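Local atomic coordinates of putative short-chain dehydrogenase/reductase (Burkholderia xenovorans, PDB entry 5IZ4), a protein that is a putative short-chain dehydrogenase/reductase that may reduce 3-oxoacyl-[acyl-carrier-protein] substrates with NADPH, and binds ADP in its nucleotide pocket. Residues Arg123-Val127 / Asn128-Leu132; Val75-Asp78 / Ala79-Arg82; Thr167-Ser170 / Ile171-Ala175; His110-Phe113 / Asp114-Asp117; Gln134-Arg137 / Ala138-Leu142. All coordinates share one frame; numbering follows the deposited sequence. Where two conformers were deposited one is given.

How the contacts relate
All five contacts belong to one Rossmann-type domain whose seven parallel strands run in the order 3-2-1-4-5-6-7. Along the chain contacts 2, 4, 1, 5 and 3 follow in that order. Contacts 1 and 5, centres about 15 Å apart, share helix 118-146. Contact 2, at the start of helix 78-92, touches both, its centre about 11 Å from contact 1 and 10 Å from contact 5. Contact 3 touches contact 4 and also contact 1, where Val124 and Asn128 pack on Tyr173; contact 4 lies about 35 Å from contact 5 between centres. Contacts 1 and 2 reach ADP, and all but contact 2 meet the second subunit, so helix 118-146 links the nucleotide pocket to the subunit interface.

Contact 1 (Arg123-Val127 / Asn128-Leu132); sequences RVYRV and NLIGL. With ADP (adenosine-5'-diphosphate), chain B.
Val124, Tyr125 and Arg126 meet Asn128 to Gly131 along one continuous helix, 118-146 of the Rossmann-type fold, where a wider pi-type turn interrupts the regular spacing. The wide turn spans Asn128-Gly131, an Asn-x-x-Gly sequence common in short-chain dehydrogenases.

The backbone bonds trace the change. Asn128 N donates to Val124 O over the usual four residues at 2.9 Å. Tyr125 O then accepts twice, from Leu129 N and, one residue further on, from Ile130 N at 3.0 Å; the latter arrives nearly straight, with a C=O...N angle of 164°. Gly131 N keeps the five-residue step by binding Arg126 O at 2.8 Å.

Apolar contacts gather on Tyr125. Its CG extends away from the backbone N (chi1 -162°), which runs the ring beside Leu129, whose CB sits over one face in a CH-pi contact, 3.8 Å from the ring centroid, while Ile130 crosses at about a right angle. Tyr125 of the second subunit stacks on this ring.

The polar ends of Arg126 and Asn128 find their partners beyond this turn. Arg126 lays one guanidinium face toward Ile130 CG2, with salt bridges to Asp118 and Glu122 of the second subunit and a bond to Gly76 O. Asn128 OD1 accepts from Thr104 N, and its ND2 bonds Ser176 OG.

Toward the nucleotide, Val127 brings methyl CG2 to 3.5 Å from the adenine N6 of ADP.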
loop_
_atom_site.group_PDB
_atom_site.type_symbol
_atom_site.label_atom_id
_atom_site.label_comp_id
_atom_site.label_asym_id
_atom_site.label_seq_id
_atom_site.Cartn_x
_atom_site.Cartn_y
_atom_site.Cartn_z
ATOM N N ARG A 123 20.669 17.671 6.248
ATOM C CA ARG A 123 21.654 16.888 6.988
ATOM C C ARG A 123 21.245 15.428 7.041
ATOM O O ARG A 123 22.068 14.526 6.838
ATOM C CB ARG A 123 21.816 17.438 8.405
ATOM C CG ARG A 123 22.981 16.816 9.194
ATOM C CD ARG A 123 22.924 17.193 10.671
ATOM N NE ARG A 123 21.796 16.530 11.324
ATOM C CZ ARG A 123 21.827 15.279 11.777
ATOM N NH1 ARG A 123 22.939 14.555 11.663
ATOM N NH2 ARG A 123 20.745 14.749 12.348
ATOM N N VAL A 124 19.965 15.177 7.294
ATOM C CA VAL A 124 19.465 13.811 7.392
ATOM C C VAL A 124 19.413 13.158 6.017
ATOM O O VAL A 124 19.748 11.976 5.852
ATOM C CB VAL A 124 18.082 13.830 8.068
ATOM C CG1 VAL A 124 17.447 12.471 8.032
ATOM C CG2 VAL A 124 18.206 14.333 9.502
ATOM N N TYR A 125 18.979 13.918 5.005
ATOM C CA TYR A 125 18.852 13.371 3.659
ATOM C C TYR A 125 20.213 13.011 3.088
ATOM O O TYR A 125 20.334 12.048 2.320
ATOM C CB TYR A 125 18.161 14.394 2.763
ATOM C CG TYR A 125 17.558 13.878 1.476
ATOM C CD1 TYR A 125 18.084 14.249 0.245
ATOM C CD2 TYR A 125 16.425 13.069 1.488
ATOM C CE1 TYR A 125 17.505 13.813 -0.952
ATOM C CE2 TYR A 125 15.849 12.633 0.317
ATOM C CZ TYR A 125 16.391 12.997 -0.904
ATOM O OH TYR A 125 15.793 12.566 -2.088
ATOM N N ARG A 126 21.240 13.772 3.469
ATOM C CA ARG A 126 22.572 13.543 2.935
ATOM C C ARG A 126 23.089 12.162 3.313
ATOM O O ARG A 126 23.713 11.486 2.493
ATOM C CB ARG A 126 23.498 14.653 3.433
ATOM C CG ARG A 126 24.976 14.356 3.432
ATOM C CD ARG A 126 25.608 14.456 2.049
ATOM N NE ARG A 126 25.270 15.665 1.289
ATOM C CZ ARG A 126 25.717 15.880 0.056
ATOM N NH1 ARG A 126 26.530 14.983 -0.502
ATOM N NH2 ARG A 126 25.371 16.971 -0.619
ATOM N N VAL A 127 22.816 11.713 4.541
ATOM C CA VAL A 127 23.255 10.382 4.955
ATOM C C VAL A 127 22.256 9.326 4.517
ATOM O O VAL A 127 22.624 8.287 3.954
ATOM C CB VAL A 127 23.462 10.320 6.478
ATOM C CG1 VAL A 127 24.038 8.958 6.863
ATOM C CG2 VAL A 127 24.342 11.472 6.977
ATOM N N ASN A 128 20.973 9.565 4.785
ATOM C CA ASN A 128 20.005 8.484 4.696
ATOM C C ASN A 128 19.641 8.161 3.261
ATOM O O ASN A 128 19.327 7.002 2.951
ATOM C CB ASN A 128 18.743 8.842 5.492
ATOM C CG ASN A 128 19.001 8.944 6.974
ATOM O OD1 ASN A 128 20.128 8.763 7.437
ATOM N ND2 ASN A 128 17.959 9.242 7.737
ATOM N N LEU A 129 19.675 9.152 2.371
ATOM C CA LEU A 129 19.239 8.932 1.001
ATOM C C LEU A 129 20.386 9.102 0.019
ATOM O O LEU A 129 20.703 8.156 -0.709
ATOM C CB LEU A 129 18.065 9.870 0.652
ATOM C CG LEU A 129 17.318 9.626 -0.666
ATOM C CD1 LEU A 129 18.135 10.062 -1.896
ATOM C CD2 LEU A 129 16.887 8.163 -0.776
ATOM N N ILE A 130 21.008 10.286 -0.035
ATOM C CA ILE A 130 22.107 10.493 -0.971
ATOM C C ILE A 130 23.243 9.528 -0.662
ATOM O O ILE A 130 23.780 8.870 -1.560
ATOM C CB ILE A 130 22.586 11.955 -0.934
ATOM C CG1 ILE A 130 21.448 12.873 -1.402
ATOM C CG2 ILE A 130 23.835 12.100 -1.805
ATOM C CD1 ILE A 130 21.736 14.354 -1.316
ATOM N N GLY A 131 23.618 9.423 0.619
ATOM C CA GLY A 131 24.714 8.541 0.986
ATOM C C GLY A 131 24.412 7.089 0.674
ATOM O O GLY A 131 25.284 6.341 0.218
ATOM N N LEU A 132 23.165 6.678 0.898
ATOM C CA LEU A 132 22.763 5.313 0.589
ATOM C C LEU A 132 22.838 5.054 -0.910
ATOM O O LEU A 132 23.351 4.014 -1.344
ATOM C CB LEU A 132 21.361 5.075 1.137
ATOM C CG LEU A 132 20.715 3.695 0.962
ATOM C CD1 LEU A 132 19.791 3.388 2.143
ATOM C CD2 LEU A 132 19.951 3.638 -0.350
HETATM P PB ADP B . 20.523 1.693 14.125
HETATM O O1B ADP B . 20.717 2.293 12.686
HETATM O O2B ADP B . 21.353 0.421 14.464
HETATM O O3B ADP B . 19.074 1.705 14.707
HETATM P PA ADP B . 22.883 3.452 14.900
HETATM O O1A ADP B . 22.952 5.078 15.029
HETATM O O2A ADP B . 23.879 2.769 15.888
HETATM O O3A ADP B . 21.348 3.068 14.989
HETATM O "O5'" ADP B . 23.449 3.328 13.350
HETATM C "C5'" ADP B . 23.803 4.478 12.565
HETATM C "C4'" ADP B . 25.255 4.235 12.147
HETATM O "O4'" ADP B . 25.590 5.055 10.958
HETATM C "C3'" ADP B . 26.296 4.620 13.229
HETATM O "O3'" ADP B . 27.407 3.768 13.208
HETATM C "C2'" ADP B . 26.708 6.029 12.721
HETATM O "O2'" ADP B . 28.000 6.295 13.270
HETATM C "C1'" ADP B . 26.773 5.782 11.225
HETATM N N9 ADP B . 26.773 7.049 10.466
HETATM C C8 ADP B . 26.143 8.268 10.765
HETATM N N7 ADP B . 26.396 9.162 9.839
HETATM C C5 ADP B . 27.208 8.534 8.914
HETATM C C6 ADP B . 27.791 8.970 7.738
HETATM N N6 ADP B . 27.600 10.242 7.310
HETATM N N1 ADP B . 28.545 8.119 7.033
HETATM C C2 ADP B . 28.723 6.868 7.491
HETATM N N3 ADP B . 28.209 6.375 8.603
HETATM C C4 ADP B . 27.446 7.228 9.299
#

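Contact 2 (Val75-Asp78 / Ala79-Arg82); sequences VGKD and ADCR. With ADP (adenosine-5'-diphosphate), chain B.
Lys77 O is reached by two backbone N-H groups at the start of helix 78-92: Cys81 N donates to it at 3.3 Å, and Asp80 N adds a weak bond. Arg82 N follows with Asp78 O at 3.0 Å, which completes the first turn after Lys77 at the N-cap position. On this turn Asp78 and Arg82, four residues apart, form a salt bridge. The side chains are skewed, Arg82 NE giving a weak hydrogen bond to Asp78 OD2 at 3.4 Å while the carboxylate and guanidinium planes stand 89° apart. A chi1 of -171° swings the Asp78 carboxylate along the helix to the arginine, and OD1 is left to a second salt bridge, with Arg137.

Ahead of the turn, the loop after strand 68-72 carries part of the adenine site of the Rossmann-type fold. Val75 N donates to ADP N1 at 3.0 Å, and Val75 CG2 lies 3.6 Å from the same atom. Cys81 SG tucks back to 3.3 Å from Val75 O. Asp80 OD2 accepts from the backbone N of Asp74, a second-shell link to a residue that itself binds ADP.

With Arg82 and Arg137 both at its carboxylate, Asp78 probably stays ionised and offsets the closeness of the two guanidinium groups.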
loop_
_atom_site.group_PDB
_atom_site.type_symbol
_atom_site.label_atom_id
_atom_site.label_comp_id
_atom_site.label_asym_id
_atom_site.label_seq_id
_atom_site.Cartn_x
_atom_site.Cartn_y
_atom_site.Cartn_z
ATOM N N VAL A 75 29.405 8.339 4.145
ATOM C CA VAL A 75 28.740 7.957 2.902
ATOM C C VAL A 75 28.145 9.161 2.179
ATOM O O VAL A 75 27.867 9.077 0.976
ATOM C CB VAL A 75 27.651 6.880 3.128
ATOM C CG1 VAL A 75 28.274 5.542 3.562
ATOM C CG2 VAL A 75 26.605 7.350 4.134
ATOM N N GLY A 76 27.948 10.287 2.864
ATOM C CA GLY A 76 27.508 11.486 2.177
ATOM C C GLY A 76 28.518 12.029 1.182
ATOM O O GLY A 76 28.163 12.848 0.327
ATOM N N LYS A 77 29.775 11.601 1.283
ATOM C CA LYS A 77 30.819 12.023 0.360
ATOM C C LYS A 77 31.017 10.924 -0.674
ATOM O O LYS A 77 31.421 9.811 -0.327
ATOM C CB LYS A 77 32.128 12.311 1.101
ATOM C CG LYS A 77 32.024 13.443 2.096
ATOM C CD LYS A 77 33.389 13.806 2.667
ATOM C CE LYS A 77 33.312 15.082 3.468
ATOM N NZ LYS A 77 34.658 15.449 3.967
ATOM N N ASP A 78 30.757 11.239 -1.941
ATOM C CA ASP A 78 30.846 10.207 -2.968
ATOM C C ASP A 78 32.237 9.592 -3.030
ATOM O O ASP A 78 32.378 8.389 -3.272
ATOM C CB ASP A 78 30.468 10.765 -4.334
ATOM C CG ASP A 78 30.334 9.679 -5.368
ATOM O OD1 ASP A 78 29.424 8.847 -5.187
ATOM O OD2 ASP A 78 31.120 9.650 -6.337
ATOM N N ALA A 79 33.286 10.407 -2.841
ATOM C CA ALA A 79 34.644 9.876 -2.915
ATOM C C ALA A 79 34.890 8.845 -1.822
ATOM O O ALA A 79 35.647 7.889 -2.023
ATOM C CB ALA A 79 35.675 11.006 -2.810
ATOM N N ASP A 80 34.290 9.046 -0.644
ATOM C CA ASP A 80 34.452 8.083 0.441
ATOM C C ASP A 80 33.829 6.743 0.072
ATOM O O ASP A 80 34.380 5.687 0.402
ATOM C CB ASP A 80 33.824 8.619 1.730
ATOM C CG ASP A 80 34.725 9.615 2.462
ATOM O OD1 ASP A 80 35.640 10.179 1.832
ATOM O OD2 ASP A 80 34.508 9.835 3.673
ATOM N N CYS A 81 32.683 6.775 -0.616
ATOM C CA CYS A 81 32.039 5.540 -1.059
ATOM C C CYS A 81 32.901 4.823 -2.087
ATOM O O CYS A 81 33.095 3.606 -2.005
ATOM C CB CYS A 81 30.654 5.838 -1.638
ATOM S SG CYS A 81 29.485 6.570 -0.488
ATOM N N ARG A 82 33.447 5.568 -3.050
ATOM C CA ARG A 82 34.298 4.958 -4.068
ATOM C C ARG A 82 35.563 4.372 -3.461
ATOM O O ARG A 82 35.983 3.270 -3.836
ATOM C CB ARG A 82 34.669 5.987 -5.136
ATOM C CG ARG A 82 33.487 6.687 -5.782
ATOM C CD ARG A 82 32.751 5.779 -6.742
ATOM N NE ARG A 82 31.824 6.542 -7.574
ATOM C CZ ARG A 82 31.079 6.021 -8.543
ATOM N NH1 ARG A 82 31.150 4.727 -8.816
ATOM N NH2 ARG A 82 30.270 6.801 -9.246
HETATM P PB ADP B . 20.523 1.693 14.125
HETATM O O1B ADP B . 20.717 2.293 12.686
HETATM O O2B ADP B . 21.353 0.421 14.464
HETATM O O3B ADP B . 19.074 1.705 14.707
HETATM P PA ADP B . 22.883 3.452 14.900
HETATM O O1A ADP B . 22.952 5.078 15.029
HETATM O O2A ADP B . 23.879 2.769 15.888
HETATM O O3A ADP B . 21.348 3.068 14.989
HETATM O "O5'" ADP B . 23.449 3.328 13.350
HETATM C "C5'" ADP B . 23.803 4.478 12.565
HETATM C "C4'" ADP B . 25.255 4.235 12.147
HETATM O "O4'" ADP B . 25.590 5.055 10.958
HETATM C "C3'" ADP B . 26.296 4.620 13.229
HETATM O "O3'" ADP B . 27.407 3.768 13.208
HETATM C "C2'" ADP B . 26.708 6.029 12.721
HETATM O "O2'" ADP B . 28.000 6.295 13.270
HETATM C "C1'" ADP B . 26.773 5.782 11.225
HETATM N N9 ADP B . 26.773 7.049 10.466
HETATM C C8 ADP B . 26.143 8.268 10.765
HETATM N N7 ADP B . 26.396 9.162 9.839
HETATM C C5 ADP B . 27.208 8.534 8.914
HETATM C C6 ADP B . 27.791 8.970 7.738
HETATM N N6 ADP B . 27.600 10.242 7.310
HETATM N N1 ADP B . 28.545 8.119 7.033
HETATM C C2 ADP B . 28.723 6.868 7.491
HETATM N N3 ADP B . 28.209 6.375 8.603
HETATM C C4 ADP B . 27.446 7.228 9.299
#

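Contact 3 (Thr167-Ser170 / Ile171-Ala175); sequences TGSS and IAYAA
Ser170 OG accepts from Tyr173 N at 2.9 Å in a nearly straight bond, N-H...O 160°, and so caps the N-terminus of helix 171-191. The hydroxyl is aimed there by chi1 80°, which sets OG between the backbone N and the carbonyl carbon. From the same residue, Ser170 O receives Ala174 N, also at 2.9 Å, as the first regular helical bond. Together they use the hydroxyl and the carbonyl oxygen of a buried serine as acceptors and hold the helix start.

Ser169 carries its OG over one face of the Tyr173 ring, 3.3 Å above the plane and displaced toward the rim, with CG its nearest ring atom at 3.4 Å. That hydroxyl is hydrogen-bonded to Thr105 OG1. Ala174 CB packs against Thr167 O at 3.4 Å, while Ala172 CB lies 3.7 Å from Ser170 OG.

Around this turn, Ile171 and Ala172 rest on Phe121, Tyr173 on Asn128, and Ala174 on Thr182 of the second subunit. The side chain of Tyr173 comes to about 6 Å from bound ADP. Tyr173, in the first turn of the capped helix, begins the Tyr-x-x-x-Lys sequence that is the hallmark of the short-chain dehydrogenase/reductase family.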
loop_
_atom_site.group_PDB
_atom_site.type_symbol
_atom_site.label_atom_id
_atom_site.label_comp_id
_atom_site.label_asym_id
_atom_site.label_seq_id
_atom_site.Cartn_x
_atom_site.Cartn_y
_atom_site.Cartn_z
ATOM N N THR A 167 5.804 8.744 11.039
ATOM C CA THR A 167 6.095 8.939 12.454
ATOM C C THR A 167 7.601 9.055 12.647
ATOM O O THR A 167 8.309 9.514 11.748
ATOM C CB THR A 167 5.523 7.792 13.284
ATOM O OG1 THR A 167 6.139 6.564 12.877
ATOM C CG2 THR A 167 4.007 7.703 13.086
ATOM N N GLY A 168 8.113 8.656 13.802
ATOM C CA GLY A 168 9.553 8.570 13.966
ATOM C C GLY A 168 10.172 9.800 14.605
ATOM O O GLY A 168 9.500 10.739 15.041
ATOM N N SER A 169 11.509 9.786 14.631
ATOM C CA SER A 169 12.252 10.745 15.449
ATOM C C SER A 169 12.029 12.191 15.000
ATOM O O SER A 169 12.004 13.105 15.833
ATOM C CB SER A 169 13.735 10.384 15.429
ATOM O OG SER A 169 14.171 10.145 14.103
ATOM N N SER A 170 11.856 12.424 13.699
ATOM C CA SER A 170 11.561 13.766 13.210
ATOM C C SER A 170 10.901 13.660 11.849
ATOM O O SER A 170 10.986 12.630 11.177
ATOM C CB SER A 170 12.818 14.632 13.090
ATOM O OG SER A 170 13.530 14.328 11.892
ATOM N N ILE A 171 10.260 14.754 11.436
ATOM C CA ILE A 171 9.638 14.756 10.118
ATOM C C ILE A 171 10.702 14.727 9.020
ATOM O O ILE A 171 10.463 14.185 7.931
ATOM C CB ILE A 171 8.686 15.964 9.985
ATOM C CG1 ILE A 171 7.746 15.774 8.787
ATOM C CG2 ILE A 171 9.460 17.286 9.887
ATOM C CD1 ILE A 171 6.779 16.932 8.577
ATOM N N ALA A 172 11.893 15.291 9.280
ATOM C CA ALA A 172 12.978 15.192 8.303
ATOM C C ALA A 172 13.465 13.756 8.171
ATOM O O ALA A 172 13.801 13.299 7.070
ATOM C CB ALA A 172 14.138 16.119 8.695
ATOM N N TYR A 173 13.513 13.028 9.287
ATOM C CA TYR A 173 13.882 11.618 9.237
ATOM C C TYR A 173 12.831 10.815 8.483
ATOM O O TYR A 173 13.153 10.014 7.595
ATOM C CB TYR A 173 14.055 11.092 10.665
ATOM C CG TYR A 173 14.408 9.631 10.771
ATOM C CD1 TYR A 173 15.727 9.204 10.675
ATOM C CD2 TYR A 173 13.422 8.675 10.983
ATOM C CE1 TYR A 173 16.058 7.860 10.792
ATOM C CE2 TYR A 173 13.739 7.330 11.098
ATOM C CZ TYR A 173 15.059 6.930 10.998
ATOM O OH TYR A 173 15.381 5.595 11.109
ATOM N N ALA A 174 11.560 11.040 8.800
ATOM C CA ALA A 174 10.500 10.293 8.129
ATOM C C ALA A 174 10.539 10.539 6.624
ATOM O O ALA A 174 10.451 9.597 5.827
ATOM C CB ALA A 174 9.143 10.682 8.707
ATOM N N ALA A 175 10.679 11.805 6.222
ATOM C CA ALA A 175 10.750 12.129 4.801
ATOM C C ALA A 175 11.910 11.404 4.134
ATOM O O ALA A 175 11.757 10.851 3.035
ATOM C CB ALA A 175 10.885 13.640 4.603
#

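Contact 4 (His110-Phe113 / Asp114-Asp117); sequences HNAF and DQID
The Gln115 amide brings its OE1 to 3.7 Å from the methyl of Ala112, and the extended chain from CB onward runs alongside that methyl. A chi1 of -57° turns CG away from its own carbonyl carbon and carries the chain over Ala112. A second flat group, the Phe113 ring, turns back along the chain, away from Asp114-Asp117. Over one face of it is His110 O, 4.0 Å above the plane and offset toward the rim; the phenyl side chain also packs on Tyr133 of the second subunit.

The polar core is one backbone bond, Gln115 N to Ala112 O at 3.0 Å. The N-H points well at the oxygen (159°), yet the donor stands above the carbonyl plane. With Phe113 and Asp114 in the middle, this is a type I beta turn. Just before it Ala112 centres an inverse gamma turn, closed by a weak bond from Phe113 N to Asn111 O. Ile116 CG2 closes up on Phe113 O at 3.9 Å.

The carbonyl oxygens of Phe113 and Ile116 both accept from Arg137 NH1 of the second subunit. His110 bridges too, NE2 to Gly168 O and ND1 to Ser186 OG of the second subunit.

This surface loop follows strand 97-100 and leads into helix 118-146, where Asp117 OD1 caps Glu120 N, while Ile116 rests on Ile171 and Ala172 of helix 171-191.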
loop_
_atom_site.group_PDB
_atom_site.type_symbol
_atom_site.label_atom_id
_atom_site.label_comp_id
_atom_site.label_asym_id
_atom_site.label_seq_id
_atom_site.Cartn_x
_atom_site.Cartn_y
_atom_site.Cartn_z
ATOM N N HIS A 110 7.235 16.339 15.737
ATOM C CA HIS A 110 6.709 16.648 14.411
ATOM C C HIS A 110 5.801 17.870 14.417
ATOM O O HIS A 110 5.590 18.475 13.358
ATOM C CB HIS A 110 5.932 15.453 13.837
ATOM C CG HIS A 110 6.785 14.289 13.427
ATOM N ND1 HIS A 110 6.659 13.675 12.196
ATOM C CD2 HIS A 110 7.739 13.593 14.097
ATOM C CE1 HIS A 110 7.513 12.668 12.119
ATOM N NE2 HIS A 110 8.185 12.601 13.256
ATOM N N ASN A 111 5.249 18.234 15.574
ATOM C CA ASN A 111 4.396 19.408 15.693
ATOM C C ASN A 111 5.153 20.647 16.149
ATOM O O ASN A 111 4.549 21.717 16.267
ATOM C CB ASN A 111 3.235 19.127 16.656
ATOM C CG ASN A 111 3.706 18.670 18.025
ATOM O OD1 ASN A 111 4.757 18.039 18.155
ATOM N ND2 ASN A 111 2.920 18.975 19.056
ATOM N N ALA A 112 6.455 20.537 16.408
ATOM C CA ALA A 112 7.273 21.705 16.728
ATOM C C ALA A 112 7.859 22.263 15.431
ATOM O O ALA A 112 9.046 22.133 15.138
ATOM C CB ALA A 112 8.363 21.334 17.725
ATOM N N PHE A 113 6.973 22.872 14.629
ATOM C CA PHE A 113 7.368 23.343 13.300
ATOM C C PHE A 113 8.520 24.328 13.360
ATOM O O PHE A 113 9.339 24.378 12.435
ATOM C CB PHE A 113 6.182 23.991 12.588
ATOM C CG PHE A 113 5.100 23.027 12.267
ATOM C CD1 PHE A 113 5.134 22.300 11.087
ATOM C CD2 PHE A 113 4.064 22.814 13.158
ATOM C CE1 PHE A 113 4.139 21.390 10.797
ATOM C CE2 PHE A 113 3.066 21.897 12.871
ATOM C CZ PHE A 113 3.111 21.187 11.690
ATOM N N ASP A 114 8.603 25.114 14.432
ATOM C CA ASP A 114 9.572 26.166 14.685
ATOM C C ASP A 114 10.934 25.641 15.116
ATOM O O ASP A 114 11.833 26.447 15.372
ATOM C CB ASP A 114 9.024 27.101 15.778
ATOM C CG ASP A 114 8.747 26.377 17.117
ATOM O OD1 ASP A 114 8.260 25.218 17.130
ATOM O OD2 ASP A 114 9.008 26.984 18.176
ATOM N N GLN A 115 11.088 24.330 15.286
ATOM C CA GLN A 115 12.315 23.754 15.824
ATOM C C GLN A 115 13.013 22.829 14.838
ATOM O O GLN A 115 13.921 22.089 15.229
ATOM C CB GLN A 115 12.013 23.032 17.137
ATOM C CG GLN A 115 11.374 23.977 18.148
ATOM C CD GLN A 115 11.360 23.436 19.564
ATOM O OE1 GLN A 115 11.290 22.230 19.782
ATOM N NE2 GLN A 115 11.430 24.339 20.538
ATOM N N ILE A 116 12.628 22.861 13.570
ATOM C CA ILE A 116 13.351 22.165 12.517
ATOM C C ILE A 116 13.577 23.166 11.390
ATOM O O ILE A 116 12.846 24.156 11.269
ATOM C CB ILE A 116 12.581 20.907 12.049
ATOM C CG1 ILE A 116 13.500 19.964 11.264
ATOM C CG2 ILE A 116 11.349 21.293 11.231
ATOM C CD1 ILE A 116 12.919 18.565 11.061
ATOM N N ASP A 117 14.626 22.949 10.594
ATOM C CA ASP A 117 14.913 23.867 9.490
ATOM C C ASP A 117 15.446 23.101 8.290
ATOM O O ASP A 117 15.691 21.893 8.352
ATOM C CB ASP A 117 15.900 24.972 9.897
ATOM C CG ASP A 117 17.191 24.428 10.465
ATOM O OD1 ASP A 117 17.404 23.197 10.446
ATOM O OD2 ASP A 117 18.003 25.243 10.932
#

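Contact 5 (Gln134-Arg137 / Ala138-Leu142); sequences QMTR and AAVPL
Thr136 and Val140, one turn apart, point their methyls along the same side of the helix, CG2 to CG2 4.3 Å. Val140 CG2 also presses on the backbone, 3.2 Å from Thr136 O, because chi1 154° sends CG1 away from the backbone N and leaves CG2 beside it. Thr136 directs its hydroxyl the other way along the helix, to Leu132 O. Ala138 places its CB beside Gln134 O at 3.4 Å and also packs on Val85 of helix 78-92.

These residues continue helix 118-146 of the Rossmann-type fold, which packs on the central sheet: Met135 lies on Val18 and Thr20 of strand 16-20, and Ala139 on Leu98 of strand 97-100. Ala138 N binds Gln134 O and Ala139 N binds Met135 O at 3.1 Å in regular order. The helix then kinks at Pro141, whose ring nitrogen has no hydrogen to give. Its CD stands 3.6 Å from Arg137 O, and that oxygen takes Val140 N instead, at 3.3 Å over a three-residue step, the donor standing 74° out of the carbonyl plane. Arg137 itself runs extended as far as chi3, where a bend (63°) turns its guanidinium to the subunit interface and loop 110-117 of the second subunit.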
loop_
_atom_site.group_PDB
_atom_site.type_symbol
_atom_site.label_atom_id
_atom_site.label_comp_id
_atom_site.label_asym_id
_atom_site.label_seq_id
_atom_site.Cartn_x
_atom_site.Cartn_y
_atom_site.Cartn_z
ATOM N N GLN A 134 24.779 6.718 -3.053
ATOM C CA GLN A 134 26.167 6.790 -3.500
ATOM C C GLN A 134 26.921 5.506 -3.171
ATOM O O GLN A 134 27.744 5.039 -3.969
ATOM C CB GLN A 134 26.856 8.013 -2.883
ATOM C CG GLN A 134 26.357 9.327 -3.508
ATOM C CD GLN A 134 27.043 10.581 -2.960
ATOM O OE1 GLN A 134 27.139 11.588 -3.660
ATOM N NE2 GLN A 134 27.488 10.533 -1.701
ATOM N N MET A 135 26.640 4.911 -2.012
ATOM C CA MET A 135 27.281 3.651 -1.651
ATOM C C MET A 135 26.830 2.536 -2.584
ATOM O O MET A 135 27.647 1.751 -3.082
ATOM C CB MET A 135 26.953 3.300 -0.197
ATOM C CG MET A 135 27.836 2.218 0.377
ATOM S SD MET A 135 29.559 2.771 0.482
ATOM C CE MET A 135 30.378 1.178 0.433
ATOM N N THR A 136 25.522 2.464 -2.839
ATOM C CA THR A 136 24.986 1.448 -3.735
ATOM C C THR A 136 25.578 1.590 -5.130
ATOM O O THR A 136 26.058 0.611 -5.712
ATOM C CB THR A 136 23.464 1.546 -3.787
ATOM O OG1 THR A 136 22.915 1.387 -2.469
ATOM C CG2 THR A 136 22.914 0.451 -4.677
ATOM N N ARG A 137 25.571 2.816 -5.670
ATOM C CA ARG A 137 26.151 3.067 -6.988
ATOM C C ARG A 137 27.609 2.636 -7.050
ATOM O O ARG A 137 28.046 2.046 -8.049
ATOM C CB ARG A 137 26.033 4.549 -7.355
ATOM C CG ARG A 137 26.774 4.908 -8.652
ATOM C CD ARG A 137 26.562 6.373 -9.090
ATOM N NE ARG A 137 27.092 7.339 -8.122
ATOM C CZ ARG A 137 26.852 8.644 -8.160
ATOM N NH1 ARG A 137 26.101 9.158 -9.129
ATOM N NH2 ARG A 137 27.377 9.444 -7.231
ATOM N N ALA A 138 28.390 2.942 -6.004
ATOM C CA ALA A 138 29.806 2.588 -6.022
ATOM C C ALA A 138 30.010 1.077 -6.075
ATOM O O ALA A 138 30.953 0.601 -6.719
ATOM C CB ALA A 138 30.517 3.178 -4.800
ATOM N N ALA A 139 29.116 0.316 -5.441
ATOM C CA ALA A 139 29.201 -1.135 -5.353
ATOM C C ALA A 139 28.590 -1.860 -6.545
ATOM O O ALA A 139 28.862 -3.055 -6.718
ATOM C CB ALA A 139 28.503 -1.629 -4.080
ATOM N N VAL A 140 27.796 -1.166 -7.367
ATOM C CA VAL A 140 27.045 -1.846 -8.433
ATOM C C VAL A 140 27.948 -2.614 -9.392
ATOM O O VAL A 140 27.617 -3.772 -9.719
ATOM C CB VAL A 140 26.136 -0.833 -9.158
ATOM C CG1 VAL A 140 25.856 -1.281 -10.585
ATOM C CG2 VAL A 140 24.834 -0.629 -8.389
ATOM N N PRO A 141 29.062 -2.070 -9.899
ATOM C CA PRO A 141 29.886 -2.872 -10.823
ATOM C C PRO A 141 30.312 -4.214 -10.246
ATOM O O PRO A 141 30.153 -5.249 -10.908
ATOM C CB PRO A 141 31.081 -1.951 -11.107
ATOM C CG PRO A 141 30.495 -0.576 -11.019
ATOM C CD PRO A 141 29.502 -0.657 -9.865
ATOM N N LEU A 142 30.822 -4.233 -9.010
ATOM C CA LEU A 142 31.228 -5.501 -8.407
ATOM C C LEU A 142 30.023 -6.372 -8.059
ATOM O O LEU A 142 30.086 -7.602 -8.189
ATOM C CB LEU A 142 32.086 -5.246 -7.170
ATOM C CG LEU A 142 33.580 -5.101 -7.459
ATOM C CD1 LEU A 142 34.322 -4.643 -6.216
ATOM C CD2 LEU A 142 34.135 -6.421 -7.970
#